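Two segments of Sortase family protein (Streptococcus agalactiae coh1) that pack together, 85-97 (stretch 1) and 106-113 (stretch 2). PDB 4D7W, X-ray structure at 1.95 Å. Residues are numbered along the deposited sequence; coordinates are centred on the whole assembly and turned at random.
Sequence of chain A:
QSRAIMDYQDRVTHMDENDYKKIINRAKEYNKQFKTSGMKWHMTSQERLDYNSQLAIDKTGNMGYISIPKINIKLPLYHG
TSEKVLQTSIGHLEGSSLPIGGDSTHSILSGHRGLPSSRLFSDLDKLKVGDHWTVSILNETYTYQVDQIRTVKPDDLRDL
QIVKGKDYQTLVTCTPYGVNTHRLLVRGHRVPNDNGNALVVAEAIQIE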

ATOM      1  N   VAL A  85      12.918  -4.587   1.778  1.00 46.67           N
ATOM      2  CA  VAL A  85      11.983  -3.536   1.391  1.00 44.69           C
ATOM      3  C   VAL A  85      11.798  -2.499   2.499  1.00 45.07           C
ATOM      4  O   VAL A  85      11.880  -1.287   2.257  1.00 47.31           O
ATOM      5  CB  VAL A  85      10.596  -4.099   1.006  1.00 41.87           C
ATOM      6  CG1 VAL A  85       9.577  -2.963   0.906  1.00 39.85           C
ATOM      7  CG2 VAL A  85      10.662  -4.840  -0.313  1.00 41.91           C
ATOM      8  N   LEU A  86      11.562  -2.960   3.721  1.00 45.81           N
ATOM      9  CA  LEU A  86      11.173  -2.030   4.782  1.00 49.41           C
ATOM     10  C   LEU A  86      12.345  -1.182   5.305  1.00 50.11           C
ATOM     11  O   LEU A  86      12.127  -0.159   5.953  1.00 46.47           O
ATOM     12  CB  LEU A  86      10.503  -2.784   5.941  1.00 53.60           C
ATOM     13  CG  LEU A  86       9.134  -3.441   5.678  1.00 51.35           C
ATOM     14  CD1 LEU A  86       8.629  -4.136   6.939  1.00 53.07           C
ATOM     15  CD2 LEU A  86       8.080  -2.455   5.146  1.00 43.76           C
ATOM     16  N   GLN A  87      13.582  -1.575   5.008  1.00 48.44           N
ATOM     17  CA  GLN A  87      14.716  -0.794   5.488  1.00 55.86           C
ATOM     18  C   GLN A  87      14.765   0.598   4.847  1.00 55.62           C
ATOM     19  O   GLN A  87      15.269   1.531   5.458  1.00 56.79           O
ATOM     20  CB  GLN A  87      16.028  -1.549   5.261  1.00 61.63           C
ATOM     21  CG  GLN A  87      16.240  -2.665   6.285  1.00 69.91           C
ATOM     22  CD  GLN A  87      17.504  -3.484   6.050  1.00 77.57           C
ATOM     23  OE1 GLN A  87      18.245  -3.253   5.089  1.00 79.01           O
ATOM     24  NE2 GLN A  87      17.751  -4.455   6.929  1.00 79.47           N
ATOM     25  N   THR A  88      14.215   0.757   3.645  1.00 51.24           N
ATOM     26  CA  THR A  88      14.250   2.064   2.981  1.00 52.88           C
ATOM     27  C   THR A  88      12.937   2.503   2.329  1.00 51.81           C
ATOM     28  O   THR A  88      12.832   3.631   1.838  1.00 50.69           O
ATOM     29  CB  THR A  88      15.324   2.095   1.882  1.00 59.87           C
ATOM     30  OG1 THR A  88      14.986   1.148   0.856  1.00 60.76           O
ATOM     31  CG2 THR A  88      16.692   1.772   2.467  1.00 59.88           C
ATOM     32  N   SER A  89      11.943   1.620   2.301  1.00 45.26           N
ATOM     33  CA  SER A  89      10.718   1.929   1.577  1.00 47.00           C
ATOM     34  C   SER A  89       9.485   1.417   2.283  1.00 38.60           C
ATOM     35  O   SER A  89       9.557   0.900   3.392  1.00 33.24           O
ATOM     36  CB  SER A  89      10.777   1.344   0.171  1.00 46.59           C
ATOM     37  OG  SER A  89      11.896   1.858  -0.520  1.00 56.12           O
ATOM     38  N   ILE A  90       8.349   1.564   1.618  1.00 33.59           N
ATOM     39  CA  ILE A  90       7.103   1.068   2.155  1.00 31.47           C
ATOM     40  C   ILE A  90       6.775  -0.255   1.485  1.00 35.33           C
ATOM     41  O   ILE A  90       6.962  -0.407   0.275  1.00 31.86           O
ATOM     42  CB  ILE A  90       5.962   2.078   1.933  1.00 30.69           C
ATOM     43  CG1 ILE A  90       6.344   3.449   2.516  1.00 31.28           C
ATOM     44  CG2 ILE A  90       4.664   1.560   2.521  1.00 31.67           C
ATOM     45  CD1 ILE A  90       6.667   3.407   4.012  1.00 31.69           C
ATOM     46  N   GLY A  91       6.285  -1.205   2.268  1.00 32.83           N
ATOM     47  CA  GLY A  91       5.954  -2.505   1.738  1.00 27.20           C
ATOM     48  C   GLY A  91       4.458  -2.690   1.615  1.00 30.63           C
ATOM     49  O   GLY A  91       3.677  -2.097   2.362  1.00 30.78           O
ATOM     50  N   HIS A  92       4.051  -3.527   0.669  1.00 27.52           N
ATOM     51  CA  HIS A  92       2.644  -3.888   0.549  1.00 26.83           C
ATOM     52  C   HIS A  92       2.411  -5.300   1.087  1.00 29.55           C
ATOM     53  O   HIS A  92       3.067  -6.237   0.652  1.00 32.24           O
ATOM     54  CB  HIS A  92       2.199  -3.763  -0.906  1.00 29.73           C
ATOM     55  CG  HIS A  92       0.864  -4.375  -1.170  1.00 30.10           C
ATOM     56  ND1 HIS A  92       0.722  -5.649  -1.679  1.00 29.11           N
ATOM     57  CD2 HIS A  92      -0.388  -3.900  -0.977  1.00 29.78           C
ATOM     58  CE1 HIS A  92      -0.564  -5.931  -1.785  1.00 31.70           C
ATOM     59  NE2 HIS A  92      -1.259  -4.886  -1.371  1.00 32.70           N
ATOM     60  N   LEU A  93       1.490  -5.462   2.041  1.00 25.68           N
ATOM     61  CA  LEU A  93       1.214  -6.785   2.627  1.00 28.15           C
ATOM     62  C   LEU A  93       0.683  -7.749   1.560  1.00 33.80           C
ATOM     63  O   LEU A  93      -0.379  -7.525   0.980  1.00 29.80           O
ATOM     64  CB  LEU A  93       0.212  -6.679   3.781  1.00 31.91           C
ATOM     65  CG  LEU A  93       0.135  -7.875   4.734  1.00 42.69           C
ATOM     66  CD1 LEU A  93       1.476  -8.131   5.381  1.00 43.19           C
ATOM     67  CD2 LEU A  93      -0.920  -7.666   5.818  1.00 44.71           C
ATOM     68  N   GLU A  94       1.413  -8.839   1.333  1.00 33.62           N
ATOM     69  CA  GLU A  94       1.289  -9.595   0.085  1.00 34.27           C
ATOM     70  C   GLU A  94      -0.098 -10.223  -0.107  1.00 39.03           C
ATOM     71  O   GLU A  94      -0.553 -10.409  -1.243  1.00 42.89           O
ATOM     72  CB  GLU A  94       2.378 -10.682   0.023  1.00 36.27           C
ATOM     73  CG  GLU A  94       2.113 -11.854   0.945  1.00 43.11           C
ATOM     74  CD  GLU A  94       3.024 -13.055   0.668  1.00 52.29           C
ATOM     75  OE1 GLU A  94       3.933 -12.926  -0.183  1.00 51.27           O
ATOM     76  OE2 GLU A  94       2.821 -14.124   1.299  1.00 55.07           O
ATOM     77  N   GLY A  95      -0.773 -10.541   0.990  1.00 34.57           N
ATOM     78  CA  GLY A  95      -2.098 -11.134   0.889  1.00 35.51           C
ATOM     79  C   GLY A  95      -3.256 -10.151   0.840  1.00 33.75           C
ATOM     80  O   GLY A  95      -4.419 -10.568   0.864  1.00 33.48           O
ATOM     81  N   SER A  96      -2.959  -8.851   0.777  1.00 28.56           N
ATOM     82  CA  SER A  96      -4.018  -7.841   0.745  1.00 28.84           C
ATOM     83  C   SER A  96      -4.268  -7.370  -0.677  1.00 28.90           C
ATOM     84  O   SER A  96      -3.529  -7.716  -1.589  1.00 27.57           O
ATOM     85  CB  SER A  96      -3.680  -6.649   1.664  1.00 29.49           C
ATOM     86  OG  SER A  96      -2.535  -5.916   1.243  1.00 26.15           O
ATOM     87  N   SER A  97      -5.339  -6.606  -0.882  1.00 28.93           N
ATOM     88  CA  SER A  97      -5.663  -6.137  -2.217  1.00 24.09           C
ATOM     89  C   SER A  97      -4.573  -5.186  -2.741  1.00 28.10           C
ATOM     90  O   SER A  97      -3.966  -4.449  -1.963  1.00 29.09           O
ATOM     91  CB  SER A  97      -7.027  -5.427  -2.225  1.00 29.76           C
ATOM     92  OG  SER A  97      -8.016  -6.186  -1.540  1.00 28.88           O
ATOM     93  N   HIS A 106      -9.242  -4.214   0.208  1.00 28.06           N
ATOM     94  CA  HIS A 106      -8.579  -3.620   1.358  1.00 23.11           C
ATOM     95  C   HIS A 106      -7.097  -3.855   1.170  1.00 25.75           C
ATOM     96  O   HIS A 106      -6.622  -4.982   1.241  1.00 28.15           O
ATOM     97  CB  HIS A 106      -9.079  -4.215   2.683  1.00 24.49           C
ATOM     98  CG  HIS A 106      -8.581  -3.479   3.898  1.00 25.90           C
ATOM     99  ND1 HIS A 106      -9.043  -3.738   5.171  1.00 28.91           N
ATOM    100  CD2 HIS A 106      -7.658  -2.494   4.026  1.00 29.02           C
ATOM    101  CE1 HIS A 106      -8.419  -2.950   6.034  1.00 33.67           C
ATOM    102  NE2 HIS A 106      -7.568  -2.192   5.366  1.00 31.47           N
ATOM    103  N   SER A 107      -6.397  -2.778   0.846  1.00 25.07           N
ATOM    104  CA  SER A 107      -4.965  -2.801   0.637  1.00 25.23           C
ATOM    105  C   SER A 107      -4.265  -2.397   1.936  1.00 25.98           C
ATOM    106  O   SER A 107      -4.693  -1.452   2.603  1.00 27.04           O
ATOM    107  CB  SER A 107      -4.589  -1.840  -0.495  1.00 24.79           C
ATOM    108  OG  SER A 107      -3.236  -2.015  -0.873  1.00 34.11           O
ATOM    109  N   ILE A 108      -3.189  -3.092   2.284  1.00 26.18           N
ATOM    110  CA  ILE A 108      -2.448  -2.790   3.506  1.00 25.35           C
ATOM    111  C   ILE A 108      -0.985  -2.488   3.195  1.00 30.23           C
ATOM    112  O   ILE A 108      -0.303  -3.297   2.560  1.00 28.06           O
ATOM    113  CB  ILE A 108      -2.516  -3.943   4.499  1.00 27.82           C
ATOM    114  CG1 ILE A 108      -3.966  -4.220   4.888  1.00 30.37           C
ATOM    115  CG2 ILE A 108      -1.703  -3.618   5.776  1.00 31.38           C
ATOM    116  CD1 ILE A 108      -4.165  -5.532   5.638  1.00 29.13           C
ATOM    117  N   LEU A 109      -0.525  -1.322   3.646  1.00 25.88           N
ATOM    118  CA  LEU A 109       0.821  -0.831   3.404  1.00 22.79           C
ATOM    119  C   LEU A 109       1.557  -0.690   4.734  1.00 31.99           C
ATOM    120  O   LEU A 109       1.029  -0.105   5.678  1.00 33.41           O
ATOM    121  CB  LEU A 109       0.775   0.512   2.697  1.00 27.36           C
ATOM    122  CG  LEU A 109      -0.022   0.546   1.397  1.00 27.26           C
ATOM    123  CD1 LEU A 109       0.132   1.907   0.743  1.00 30.47           C
ATOM    124  CD2 LEU A 109       0.442  -0.575   0.486  1.00 31.26           C
ATOM    125  N   SER A 110       2.780  -1.203   4.793  1.00 27.13           N
ATOM    126  CA  SER A 110       3.532  -1.289   6.051  1.00 26.42           C
ATOM    127  C   SER A 110       4.888  -0.582   5.963  1.00 34.08           C
ATOM    128  O   SER A 110       5.572  -0.628   4.932  1.00 32.25           O
ATOM    129  CB  SER A 110       3.720  -2.758   6.423  1.00 36.27           C
ATOM    130  OG  SER A 110       4.411  -2.910   7.649  1.00 46.84           O
ATOM    131  N   GLY A 111       5.282   0.078   7.050  1.00 35.68           N
ATOM    132  CA  GLY A 111       6.550   0.773   7.064  1.00 35.77           C
ATOM    133  C   GLY A 111       7.064   0.865   8.491  1.00 36.92           C
ATOM    134  O   GLY A 111       6.274   1.036   9.438  1.00 36.99           O
ATOM    135  N   HIS A 112       8.377   0.736   8.642  1.00 37.82           N
ATOM    136  CA  HIS A 112       9.020   0.856   9.958  1.00 43.27           C
ATOM    137  C   HIS A 112       8.702   2.189  10.619  1.00 42.68           C
ATOM    138  O   HIS A 112       8.495   3.199   9.947  1.00 40.99           O
ATOM    139  CB  HIS A 112      10.536   0.699   9.849  1.00 49.42           C
ATOM    140  CG  HIS A 112      10.990  -0.720   9.751  1.00 56.69           C
ATOM    141  ND1 HIS A 112      12.147  -1.089   9.095  1.00 61.13           N
ATOM    142  CD2 HIS A 112      10.452  -1.862  10.237  1.00 57.97           C
ATOM    143  CE1 HIS A 112      12.297  -2.399   9.172  1.00 58.66           C
ATOM    144  NE2 HIS A 112      11.283  -2.892   9.862  1.00 58.84           N
ATOM    145  N   ARG A 113       8.657   2.184  11.946  1.00 45.15           N
ATOM    146  CA  ARG A 113       8.409   3.405  12.685  1.00 44.50           C
ATOM    147  C   ARG A 113       9.768   4.061  12.854  1.00 50.32           C
ATOM    148  O   ARG A 113      10.325   4.139  13.958  1.00 52.27           O
ATOM    149  CB  ARG A 113       7.716   3.107  14.023  1.00 45.02           C
ATOM    150  CG  ARG A 113       7.185   4.323  14.780  1.00 49.49           C
ATOM    151  CD  ARG A 113       5.876   4.847  14.202  1.00 45.93           C
ATOM    152  NE  ARG A 113       5.427   6.043  14.920  1.00 49.23           N
ATOM    153  CZ  ARG A 113       4.680   6.034  16.021  1.00 51.76           C
ATOM    154  NH1 ARG A 113       4.302   4.886  16.563  1.00 49.47           N
ATOM    155  NH2 ARG A 113       4.318   7.176  16.594  1.00 58.10           N
TER
HETATM  156  O   HOH W   1       9.624   0.609   6.180  1.00 40.29           O

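Strand 90-92 and strand 106-110 run antiparallel, joined by a short ladder of backbone hydrogen bonds and by serine side chains that extend it. Together the two stretches bury 677 Å².

His106 opens stretch 2 with a double link to Ser97. His106 N donates to Ser97 OG (2.9 Å), and His106 O accepts from Ser97 N (3.0 Å). Ser97 thus answers one residue with both side chain and backbone.

Ser107 OG donates to Ser97 O (2.8 Å). The same carbonyl oxygen, Ser97 O, takes a bond from His92 NE2 at 2.8 Å. Ser107 OG lies at the edge of the His92 ring, 3.4 Å from His92 CD2.

Ile108 bonds in both directions. Ile108 O accepts from Leu93 N (2.9 Å), and Ile108 N donates to Ser96 OG (3.1 Å). A type I turn from Leu93 to Ser96 brings that hydroxyl round, and Ser96 OG in turn donates to Leu93 O (2.7 Å). The apolar ends meet at Leu93 CD2 and Ile108 CD1, 3.9 Å apart.

Leu109 pairs with His92 without backbone hydrogen bonds; their side chains share a face of the sheet. Leu109 CD2 reaches the ring edge, 3.7 Å from His92 CD2. Leu109 CB also packs on Ile90 CG2 at 4.0 Å.

Ser110 forms the hydrogen-bonded pair with Gly91. Gly91 N donates to Ser110 O (2.8 Å), and Ser110 N donates to Gly91 O (2.7 Å). Both bonds are nearly straight. Leu86 CD2 covers Ser110 O at 3.1 Å.

Gly111 lets Ile90 come close: Ile90 CD1 is 4.0 Å from Gly111 CA. A CB on Gly111 would clash with Ile90 CD1.

His112 lays one ring face against Leu86 CB, a CH-pi contact 3.9 Å from the ring centroid. Nearby, a water accepts from His112 N and donates to Leu86 O and Ser89 O, bridging the stretches. Arg113 makes no contact with stretch 1.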